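Local atomic coordinates of glycosyltransferase (Streptomyces halstedii, PDB entry 3WAD), a protein that is a glycosyltransferase of the two-domain GT-B fold, related to the erythromycin biosynthesis protein CIII family. Residues P210-F215 against A350-E355. Numbering follows the deposited sequence.
Sequences PPWMSF and AERFAE
This contact joins the two halves of a GT-B fold: Trp212 and Met213, on a 3-10 turn of the N-terminal half, pack against Arg352 and Phe353 on helix 346-355 of the C-terminal half. The main element is an offset edge-to-face aromatic pair. The rim of the Trp212 six-membered ring points at the Phe353 ring, nearly perpendicular to it (planes at 81°). The two centroids are 5.7 Å apart. Trp212 CH2 lies 3.9 Å from Phe353 CD2. The CG of Trp212 sits between its backbone N and carbonyl carbon (chi1 66°), and the far rim of the indole reaches the helix. On that same rim Trp212 CZ3 approaches the backbone carbonyl Arg352 O at 3.8 Å.

Met213 adds a Met-aromatic contact. Met213 SD approaches the Phe353 ring obliquely, 5.2 Å from its centroid and 36° off the normal. The Trp212 ring and the Met213 sulfur thus both pack against Phe353. Beside them, Met213 CB meets Arg352 CG at 4.0 Å.

The side chain of Arg352 takes part through CB and CG. Its chain bends at chi2 and chi3, and the guanidinium leads away from the turn. Arg352 NH2 forms a salt bridge with Glu355 OE2 at 3.0 Å. The acceptor lies close to the guanidinium plane, but the carboxylate is met from above its own plane. No hydrogen bond crosses between the segments; the join is made by van der Waals and aromatic contacts.

Trp212 also has a cation-pi partner in Arg356, and Arg352 has one in Tyr348. The loop holding 210-215 runs between strands 204-206 and 221-222 of the N-terminal sheet. Phe353 packs on helix 323-332 and on the adjacent strands 336-338 and 359-361 of the C-terminal sheet, and Arg326 of that helix touches both Met213 and Phe353.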
ATOM      1  N   PRO B 210     -20.012  -6.101   8.902  1.00 26.27           N
ATOM      2  CA  PRO B 210     -21.320  -5.811   8.256  1.00 27.89           C
ATOM      3  C   PRO B 210     -22.430  -5.519   9.241  1.00 28.37           C
ATOM      4  O   PRO B 210     -22.461  -6.095  10.341  1.00 27.95           O
ATOM      5  CB  PRO B 210     -21.630  -7.064   7.470  1.00 28.64           C
ATOM      6  CG  PRO B 210     -20.292  -7.844   7.344  1.00 28.05           C
ATOM      7  CD  PRO B 210     -19.482  -7.434   8.533  1.00 25.72           C
ATOM      8  N   PRO B 211     -23.306  -4.535   8.883  1.00 28.57           N
ATOM      9  CA  PRO B 211     -24.358  -4.055   9.779  1.00 27.78           C
ATOM     10  C   PRO B 211     -25.197  -5.215  10.268  1.00 25.60           C
ATOM     11  O   PRO B 211     -25.566  -5.239  11.413  1.00 25.88           O
ATOM     12  CB  PRO B 211     -25.217  -3.143   8.865  1.00 28.60           C
ATOM     13  CG  PRO B 211     -24.168  -2.453   7.973  1.00 28.70           C
ATOM     14  CD  PRO B 211     -23.221  -3.712   7.660  1.00 29.64           C
ATOM     15  N   TRP B 212     -25.440  -6.199   9.444  1.00 26.97           N
ATOM     16  CA  TRP B 212     -26.360  -7.325   9.885  1.00 29.38           C
ATOM     17  C   TRP B 212     -25.839  -8.130  11.081  1.00 30.39           C
ATOM     18  O   TRP B 212     -26.602  -8.805  11.689  1.00 29.68           O
ATOM     19  CB  TRP B 212     -26.711  -8.272   8.745  1.00 29.53           C
ATOM     20  CG  TRP B 212     -25.552  -9.081   8.188  1.00 30.31           C
ATOM     21  CD1 TRP B 212     -24.796  -8.762   7.087  1.00 34.14           C
ATOM     22  CD2 TRP B 212     -25.080 -10.340   8.644  1.00 32.40           C
ATOM     23  NE1 TRP B 212     -23.861  -9.739   6.857  1.00 35.33           N
ATOM     24  CE2 TRP B 212     -24.001 -10.716   7.795  1.00 33.56           C
ATOM     25  CE3 TRP B 212     -25.433 -11.196   9.728  1.00 33.82           C
ATOM     26  CZ2 TRP B 212     -23.257 -11.913   7.982  1.00 33.06           C
ATOM     27  CZ3 TRP B 212     -24.703 -12.371   9.908  1.00 33.06           C
ATOM     28  CH2 TRP B 212     -23.639 -12.734   9.009  1.00 33.22           C
ATOM     29  N   MET B 213     -24.550  -8.073  11.393  1.00 30.90           N
ATOM     30  CA  MET B 213     -24.046  -8.848  12.510  1.00 31.58           C
ATOM     31  C   MET B 213     -23.572  -7.933  13.632  1.00 32.07           C
ATOM     32  O   MET B 213     -23.098  -8.418  14.646  1.00 31.82           O
ATOM     33  CB  MET B 213     -22.911  -9.831  12.106  1.00 31.05           C
ATOM     34  CG  MET B 213     -21.718  -9.136  11.429  1.00 32.42           C
ATOM     35  SD  MET B 213     -20.175 -10.151  11.355  1.00 32.38           S
ATOM     36  CE  MET B 213     -19.570  -9.732  12.916  1.00 32.43           C
ATOM     37  N   SER B 214     -23.695  -6.615  13.466  1.00 33.79           N
ATOM     38  CA  SER B 214     -23.204  -5.693  14.493  1.00 34.26           C
ATOM     39  C   SER B 214     -24.169  -5.541  15.674  1.00 34.09           C
ATOM     40  O   SER B 214     -25.365  -5.823  15.518  1.00 33.49           O
ATOM     41  CB  SER B 214     -22.927  -4.339  13.908  1.00 34.58           C
ATOM     42  OG  SER B 214     -21.887  -4.453  12.922  1.00 40.34           O
ATOM     43  N   PHE B 215     -23.653  -5.111  16.836  1.00 32.57           N
ATOM     44  CA  PHE B 215     -24.525  -4.723  17.952  1.00 33.78           C
ATOM     45  C   PHE B 215     -25.334  -3.462  17.612  1.00 34.82           C
ATOM     46  O   PHE B 215     -24.838  -2.636  16.853  1.00 33.75           O
ATOM     47  CB  PHE B 215     -23.717  -4.443  19.214  1.00 32.59           C
ATOM     48  CG  PHE B 215     -22.868  -5.577  19.636  1.00 32.69           C
ATOM     49  CD1 PHE B 215     -23.387  -6.878  19.661  1.00 30.79           C
ATOM     50  CD2 PHE B 215     -21.526  -5.344  20.029  1.00 29.54           C
ATOM     51  CE1 PHE B 215     -22.573  -7.950  20.074  1.00 32.97           C
ATOM     52  CE2 PHE B 215     -20.685  -6.385  20.457  1.00 31.11           C
ATOM     53  CZ  PHE B 215     -21.194  -7.717  20.496  1.00 32.18           C
ATOM     54  N   ALA B 350     -19.711 -15.963  15.487  1.00 24.33           N
ATOM     55  CA  ALA B 350     -19.892 -17.333  14.982  1.00 26.07           C
ATOM     56  C   ALA B 350     -21.395 -17.719  14.924  1.00 27.58           C
ATOM     57  O   ALA B 350     -21.872 -18.261  13.925  1.00 26.88           O
ATOM     58  CB  ALA B 350     -19.103 -18.358  15.780  1.00 24.88           C
ATOM     59  N   GLU B 351     -22.137 -17.351  15.964  1.00 29.96           N
ATOM     60  CA  GLU B 351     -23.567 -17.707  16.028  1.00 32.30           C
ATOM     61  C   GLU B 351     -24.351 -16.963  14.996  1.00 32.03           C
ATOM     62  O   GLU B 351     -25.250 -17.542  14.404  1.00 32.46           O
ATOM     63  CB  GLU B 351     -24.092 -17.383  17.395  1.00 32.03           C
ATOM     64  CG  GLU B 351     -25.167 -18.262  17.902  1.00 41.44           C
ATOM     65  CD  GLU B 351     -25.097 -18.155  19.420  1.00 52.81           C
ATOM     66  OE1 GLU B 351     -23.940 -17.875  19.872  1.00 54.61           O
ATOM     67  OE2 GLU B 351     -26.138 -18.278  20.136  1.00 56.00           O
ATOM     68  N   ARG B 352     -23.988 -15.689  14.739  1.00 31.19           N
ATOM     69  CA  ARG B 352     -24.625 -14.913  13.659  1.00 31.87           C
ATOM     70  C   ARG B 352     -24.501 -15.599  12.281  1.00 31.75           C
ATOM     71  O   ARG B 352     -25.464 -15.719  11.563  1.00 32.04           O
ATOM     72  CB  ARG B 352     -24.101 -13.465  13.660  1.00 32.61           C
ATOM     73  CG  ARG B 352     -25.092 -12.430  14.284  1.00 37.81           C
ATOM     74  CD  ARG B 352     -25.140 -12.470  15.777  1.00 45.42           C
ATOM     75  NE  ARG B 352     -26.094 -13.465  16.310  1.00 47.98           N
ATOM     76  CZ  ARG B 352     -26.004 -14.004  17.525  1.00 47.54           C
ATOM     77  NH1 ARG B 352     -25.036 -13.641  18.341  1.00 48.51           N
ATOM     78  NH2 ARG B 352     -26.891 -14.894  17.934  1.00 48.68           N
ATOM     79  N   PHE B 353     -23.310 -16.086  11.936  1.00 31.61           N
ATOM     80  CA  PHE B 353     -23.107 -16.801  10.689  1.00 31.42           C
ATOM     81  C   PHE B 353     -23.910 -18.115  10.682  1.00 31.96           C
ATOM     82  O   PHE B 353     -24.487 -18.478   9.653  1.00 29.85           O
ATOM     83  CB  PHE B 353     -21.642 -17.177  10.518  1.00 30.73           C
ATOM     84  CG  PHE B 353     -20.745 -16.061  10.004  1.00 28.98           C
ATOM     85  CD1 PHE B 353     -19.697 -15.588  10.803  1.00 29.65           C
ATOM     86  CD2 PHE B 353     -20.898 -15.559   8.712  1.00 30.23           C
ATOM     87  CE1 PHE B 353     -18.853 -14.572  10.352  1.00 30.37           C
ATOM     88  CE2 PHE B 353     -20.039 -14.513   8.209  1.00 31.95           C
ATOM     89  CZ  PHE B 353     -19.023 -14.038   9.023  1.00 30.58           C
ATOM     90  N   ALA B 354     -23.914 -18.805  11.828  1.00 31.88           N
ATOM     91  CA  ALA B 354     -24.606 -20.107  11.936  1.00 34.02           C
ATOM     92  C   ALA B 354     -26.108 -19.898  11.662  1.00 34.67           C
ATOM     93  O   ALA B 354     -26.688 -20.656  10.881  1.00 34.40           O
ATOM     94  CB  ALA B 354     -24.347 -20.785  13.284  1.00 31.89           C
ATOM     95  N   GLU B 355     -26.677 -18.796  12.184  1.00 35.71           N
ATOM     96  CA  GLU B 355     -28.103 -18.503  12.014  1.00 37.20           C
ATOM     97  C   GLU B 355     -28.506 -18.206  10.585  1.00 37.95           C
ATOM     98  O   GLU B 355     -29.651 -18.324  10.254  1.00 37.30           O
ATOM     99  CB  GLU B 355     -28.557 -17.326  12.871  1.00 37.59           C
ATOM    100  CG  GLU B 355     -28.504 -17.572  14.326  1.00 38.75           C
ATOM    101  CD  GLU B 355     -28.705 -16.280  15.067  1.00 42.54           C
ATOM    102  OE1 GLU B 355     -28.665 -15.205  14.420  1.00 45.74           O
ATOM    103  OE2 GLU B 355     -28.923 -16.350  16.281  1.00 45.54           O
TER